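Local coordinates for RNase NGR3 (PDB 1VD3), which probably cleaves single-stranded RNA as a plant member of the RNase T2 family, and binds 2'-UMP in its active-site pocket, at residues 134-147 and 196-208. Sequence-based numbering, arbitrary orientation.
Sequences ITPRNGEHYTLESI and GRGCGSKIEFPPF
Glu204 reaches across to the corner at Gly139, where its OE2 accepts a hydrogen bond from Gly139 N at 2.6 Å, using its anti lone pair. The Glu204 side chain is extended, CG anti to its own N (chi1 -179°), and its CB and CG run along the Gly139 carbonyl on the way. With an alanine here the Gly139 N-H is likely to lose its acceptor, and the corner one of its ties.

Beyond the corner, Tyr142 and Thr143 pair antiparallel with Ile203 and Lys202. Ile203 N donates to Tyr142 O (2.7 Å), the shorter of two bonds; Tyr142 N returns one to Ile203 O (3.2 Å), and His141 and Tyr142 together face Ile203 as a classic beta bulge. There Lys202 NZ approaches His141 O from above the carbonyl plane (3.1 Å). Leu144 N donates to Ser201 O just as helix 144-155 begins, and a water links Glu145 N to the same oxygen. On the other side of the corner, Arg137 N makes a single bond to Phe205 O (2.8 Å). Where the strands part near Gly139, a second water gives to Arg137 O and Gly139 O and accepts from Phe205 N.

The face carrying Tyr142, Ile203 and Phe205 is apolar. Pro136 sets CG over the Phe205 ring, 4.0 Å from its centroid, a CH-pi contact, while Ile134 CG2 touches CD2. Ile203 CD1 meets Ile147 CD1 (3.6 Å), and Leu144 CD2 rests on Cys199, disulfide-bonded to Cys163 and about 13 Å from the bound 2'-UMP.

The buried Glu204 carboxylate, with Asp166 close to its OE1, may well have its ionisation shifted, the Gly139 N-H partly offsetting the like charge.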
loop_
_atom_site.group_PDB
_atom_site.type_symbol
_atom_site.label_atom_id
_atom_site.label_comp_id
_atom_site.label_asym_id
_atom_site.label_seq_id
_atom_site.Cartn_x
_atom_site.Cartn_y
_atom_site.Cartn_z
ATOM N N ILE A 134 -9.710 16.980 2.313
ATOM C CA ILE A 134 -8.682 16.434 3.186
ATOM C C ILE A 134 -7.360 16.493 2.432
ATOM O O ILE A 134 -7.127 15.723 1.502
ATOM C CB ILE A 134 -9.007 14.975 3.574
ATOM C CG1 ILE A 134 -10.354 14.931 4.300
ATOM C CG2 ILE A 134 -7.904 14.409 4.454
ATOM C CD1 ILE A 134 -10.820 13.540 4.653
ATOM N N THR A 135 -6.506 17.429 2.833
ATOM C CA THR A 135 -5.214 17.618 2.198
ATOM C C THR A 135 -4.086 17.591 3.223
ATOM O O THR A 135 -4.295 17.877 4.406
ATOM C CB THR A 135 -5.178 18.961 1.435
ATOM O OG1 THR A 135 -5.471 20.032 2.339
ATOM C CG2 THR A 135 -6.214 18.964 0.317
ATOM N N PRO A 136 -2.869 17.238 2.782
ATOM C CA PRO A 136 -1.700 17.167 3.661
ATOM C C PRO A 136 -1.394 18.457 4.424
ATOM O O PRO A 136 -1.408 19.548 3.857
ATOM C CB PRO A 136 -0.576 16.788 2.706
ATOM C CG PRO A 136 -1.275 15.968 1.681
ATOM C CD PRO A 136 -2.528 16.768 1.429
ATOM N N ARG A 137 -1.116 18.307 5.714
ATOM C CA ARG A 137 -0.775 19.421 6.592
ATOM C C ARG A 137 -0.352 18.831 7.936
ATOM O O ARG A 137 -0.743 17.716 8.272
ATOM C CB ARG A 137 -1.967 20.379 6.756
ATOM C CG ARG A 137 -3.257 19.758 7.280
ATOM C CD ARG A 137 -4.417 20.762 7.249
ATOM N NE ARG A 137 -4.215 21.885 8.163
ATOM C CZ ARG A 137 -5.027 22.937 8.260
ATOM N NH1 ARG A 137 -6.108 23.024 7.497
ATOM N NH2 ARG A 137 -4.758 23.907 9.125
ATOM N N ASN A 138 0.459 19.567 8.691
ATOM C CA ASN A 138 0.939 19.090 9.988
ATOM C C ASN A 138 -0.121 19.148 11.087
ATOM O O ASN A 138 -1.029 19.980 11.044
ATOM C CB ASN A 138 2.172 19.891 10.418
ATOM C CG ASN A 138 3.357 19.679 9.493
ATOM O OD1 ASN A 138 3.286 19.962 8.297
ATOM N ND2 ASN A 138 4.457 19.175 10.044
ATOM N N GLY A 139 0.006 18.255 12.065
ATOM C CA GLY A 139 -0.933 18.212 13.174
ATOM C C GLY A 139 -2.109 17.276 12.959
ATOM O O GLY A 139 -2.523 17.038 11.826
ATOM N N GLU A 140 -2.653 16.743 14.051
ATOM C CA GLU A 140 -3.798 15.835 13.975
ATOM C C GLU A 140 -5.035 16.687 13.700
ATOM O O GLU A 140 -5.856 16.934 14.587
ATOM C CB GLU A 140 -3.955 15.075 15.295
ATOM C CG GLU A 140 -2.646 14.510 15.836
ATOM C CD GLU A 140 -2.836 13.666 17.084
ATOM O OE1 GLU A 140 -3.662 14.043 17.941
ATOM O OE2 GLU A 140 -2.151 12.633 17.216
ATOM N N HIS A 141 -5.157 17.111 12.448
ATOM C CA HIS A 141 -6.231 17.986 11.999
ATOM C C HIS A 141 -7.486 17.291 11.474
ATOM O O HIS A 141 -8.555 17.902 11.427
ATOM C CB HIS A 141 -5.674 18.909 10.906
ATOM C CG HIS A 141 -6.623 19.977 10.458
ATOM N ND1 HIS A 141 -6.861 21.119 11.192
ATOM C CD2 HIS A 141 -7.389 20.079 9.345
ATOM C CE1 HIS A 141 -7.731 21.880 10.551
ATOM N NE2 HIS A 141 -8.066 21.272 9.428
ATOM N N TYR A 142 -7.370 16.022 11.090
ATOM C CA TYR A 142 -8.514 15.314 10.528
ATOM C C TYR A 142 -9.090 14.174 11.349
ATOM O O TYR A 142 -8.362 13.393 11.951
ATOM C CB TYR A 142 -8.169 14.763 9.142
ATOM C CG TYR A 142 -7.708 15.809 8.156
ATOM C CD1 TYR A 142 -6.353 15.982 7.877
ATOM C CD2 TYR A 142 -8.628 16.637 7.514
ATOM C CE1 TYR A 142 -5.921 16.958 6.980
ATOM C CE2 TYR A 142 -8.212 17.615 6.617
ATOM C CZ TYR A 142 -6.859 17.770 6.356
ATOM O OH TYR A 142 -6.450 18.742 5.479
ATOM N N THR A 143 -10.413 14.082 11.354
ATOM C CA THR A 143 -11.071 13.002 12.067
ATOM C C THR A 143 -10.811 11.751 11.241
ATOM O O THR A 143 -10.715 11.818 10.016
ATOM C CB THR A 143 -12.594 13.215 12.156
ATOM O OG1 THR A 143 -13.163 13.139 10.844
ATOM C CG2 THR A 143 -12.908 14.570 12.771
ATOM N N LEU A 144 -10.683 10.614 11.908
ATOM C CA LEU A 144 -10.455 9.365 11.203
ATOM C C LEU A 144 -11.676 9.042 10.345
ATOM O O LEU A 144 -11.556 8.505 9.244
ATOM C CB LEU A 144 -10.210 8.238 12.209
ATOM C CG LEU A 144 -10.131 6.823 11.641
ATOM C CD1 LEU A 144 -8.937 6.702 10.699
ATOM C CD2 LEU A 144 -10.016 5.831 12.793
ATOM N N GLU A 145 -12.855 9.383 10.857
ATOM C CA GLU A 145 -14.105 9.122 10.147
ATOM C C GLU A 145 -14.179 9.794 8.787
ATOM O O GLU A 145 -14.581 9.171 7.803
ATOM C CB GLU A 145 -15.307 9.574 10.988
ATOM C CG GLU A 145 -15.657 8.645 12.132
ATOM C CD GLU A 145 -15.930 7.229 11.662
ATOM O OE1 GLU A 145 -16.745 7.054 10.729
ATOM O OE2 GLU A 145 -15.331 6.290 12.227
ATOM N N SER A 146 -13.802 11.066 8.733
ATOM C CA SER A 146 -13.843 11.811 7.480
ATOM C C SER A 146 -12.958 11.158 6.423
ATOM O O SER A 146 -13.327 11.077 5.252
ATOM C CB SER A 146 -13.404 13.263 7.704
ATOM O OG SER A 146 -12.043 13.349 8.081
ATOM N N ILE A 147 -11.790 10.688 6.846
ATOM C CA ILE A 147 -10.849 10.041 5.942
ATOM C C ILE A 147 -11.401 8.715 5.417
ATOM O O ILE A 147 -11.370 8.450 4.214
ATOM C CB ILE A 147 -9.502 9.808 6.659
ATOM C CG1 ILE A 147 -8.845 11.163 6.945
ATOM C CG2 ILE A 147 -8.592 8.911 5.816
ATOM C CD1 ILE A 147 -7.646 11.093 7.870
ATOM N N GLY A 196 -5.116 -3.949 14.277
ATOM C CA GLY A 196 -4.334 -2.901 14.910
ATOM C C GLY A 196 -5.279 -1.889 15.539
ATOM O O GLY A 196 -6.486 -1.942 15.302
ATOM N N ARG A 197 -4.749 -0.974 16.344
ATOM C CA ARG A 197 -5.588 0.034 16.982
ATOM C C ARG A 197 -4.798 1.298 17.302
ATOM O O ARG A 197 -4.995 1.926 18.344
ATOM C CB ARG A 197 -6.227 -0.535 18.257
ATOM C CG ARG A 197 -5.245 -1.010 19.320
ATOM C CD ARG A 197 -5.993 -1.701 20.456
ATOM N NE ARG A 197 -5.097 -2.227 21.483
ATOM C CZ ARG A 197 -4.453 -1.482 22.376
ATOM N NH1 ARG A 197 -4.598 -0.162 22.377
ATOM N NH2 ARG A 197 -3.667 -2.060 23.275
ATOM N N GLY A 198 -3.910 1.674 16.386
ATOM C CA GLY A 198 -3.102 2.862 16.588
ATOM C C GLY A 198 -3.724 4.154 16.082
ATOM O O GLY A 198 -3.114 5.217 16.204
ATOM N N CYS A 199 -4.930 4.083 15.521
ATOM C CA CYS A 199 -5.583 5.285 15.000
ATOM C C CYS A 199 -6.575 5.945 15.946
ATOM O O CYS A 199 -7.625 5.380 16.263
ATOM C CB CYS A 199 -6.327 4.994 13.701
ATOM S SG CYS A 199 -5.345 4.499 12.251
ATOM N N GLY A 200 -6.246 7.157 16.375
ATOM C CA GLY A 200 -7.132 7.893 17.249
ATOM C C GLY A 200 -8.251 8.497 16.423
ATOM O O GLY A 200 -8.292 8.328 15.200
ATOM N N SER A 201 -9.162 9.201 17.087
ATOM C CA SER A 201 -10.292 9.827 16.419
ATOM C C SER A 201 -9.824 10.968 15.519
ATOM O O SER A 201 -10.473 11.290 14.524
ATOM C CB SER A 201 -11.275 10.360 17.458
ATOM O OG SER A 201 -10.620 11.234 18.358
ATOM N N LYS A 202 -8.696 11.571 15.887
ATOM C CA LYS A 202 -8.093 12.677 15.140
ATOM C C LYS A 202 -6.681 12.270 14.742
ATOM O O LYS A 202 -5.883 11.881 15.593
ATOM C CB LYS A 202 -8.016 13.930 16.017
ATOM C CG LYS A 202 -9.281 14.765 16.058
ATOM C CD LYS A 202 -9.331 15.705 14.868
ATOM C CE LYS A 202 -10.456 16.717 15.004
ATOM N NZ LYS A 202 -10.407 17.741 13.921
ATOM N N ILE A 203 -6.362 12.372 13.456
ATOM C CA ILE A 203 -5.028 12.003 13.006
ATOM C C ILE A 203 -4.412 12.999 12.034
ATOM O O ILE A 203 -5.097 13.855 11.475
ATOM C CB ILE A 203 -5.015 10.604 12.350
ATOM C CG1 ILE A 203 -5.942 10.581 11.136
ATOM C CG2 ILE A 203 -5.433 9.550 13.369
ATOM C CD1 ILE A 203 -5.903 9.264 10.366
ATOM N N GLU A 204 -3.106 12.859 11.846
ATOM C CA GLU A 204 -2.346 13.725 10.965
ATOM C C GLU A 204 -2.161 13.111 9.581
ATOM O O GLU A 204 -1.987 11.897 9.438
ATOM C CB GLU A 204 -0.981 13.999 11.591
ATOM C CG GLU A 204 -0.080 14.920 10.783
ATOM C CD GLU A 204 1.271 15.091 11.435
ATOM O OE1 GLU A 204 2.030 14.099 11.499
ATOM O OE2 GLU A 204 1.570 16.216 11.891
ATOM N N PHE A 205 -2.217 13.970 8.569
ATOM C CA PHE A 205 -2.028 13.588 7.171
ATOM C C PHE A 205 -0.861 14.496 6.772
ATOM O O PHE A 205 -1.044 15.497 6.077
ATOM C CB PHE A 205 -3.300 13.913 6.372
ATOM C CG PHE A 205 -3.248 13.508 4.925
ATOM C CD1 PHE A 205 -2.437 12.460 4.501
ATOM C CD2 PHE A 205 -4.053 14.151 3.988
ATOM C CE1 PHE A 205 -2.432 12.058 3.163
ATOM C CE2 PHE A 205 -4.056 13.759 2.650
ATOM C CZ PHE A 205 -3.242 12.706 2.240
ATOM N N PRO A 206 0.358 14.147 7.225
ATOM C CA PRO A 206 1.614 14.868 6.991
ATOM C C PRO A 206 2.012 15.162 5.548
ATOM O O PRO A 206 1.975 14.291 4.682
ATOM C CB PRO A 206 2.645 14.001 7.711
ATOM C CG PRO A 206 2.099 12.615 7.516
ATOM C CD PRO A 206 0.629 12.821 7.817
ATOM N N PRO A 207 2.395 16.418 5.274
ATOM C CA PRO A 207 2.812 16.834 3.932
ATOM C C PRO A 207 4.248 16.365 3.684
ATOM O O PRO A 207 4.928 15.917 4.610
ATOM C CB PRO A 207 2.715 18.351 4.004
ATOM C CG PRO A 207 3.149 18.623 5.425
ATOM C CD PRO A 207 2.392 17.564 6.205
ATOM N N PHE A 208 4.705 16.472 2.440
ATOM C CA PHE A 208 6.058 16.064 2.078
ATOM C C PHE A 208 7.009 17.257 2.071
ATOM O O PHE A 208 6.620 18.376 1.725
ATOM C CB PHE A 208 6.056 15.398 0.697
ATOM C CG PHE A 208 6.512 13.964 0.708
ATOM C CD1 PHE A 208 5.769 12.990 0.050
ATOM C CD2 PHE A 208 7.693 13.591 1.351
ATOM C CE1 PHE A 208 6.190 11.663 0.026
ATOM C CE2 PHE A 208 8.128 12.263 1.335
ATOM C CZ PHE A 208 7.372 11.296 0.669
HETATM O O HOH W 1 -3.009 16.694 9.014
HETATM O O HOH W 2 -13.091 9.992 13.886
#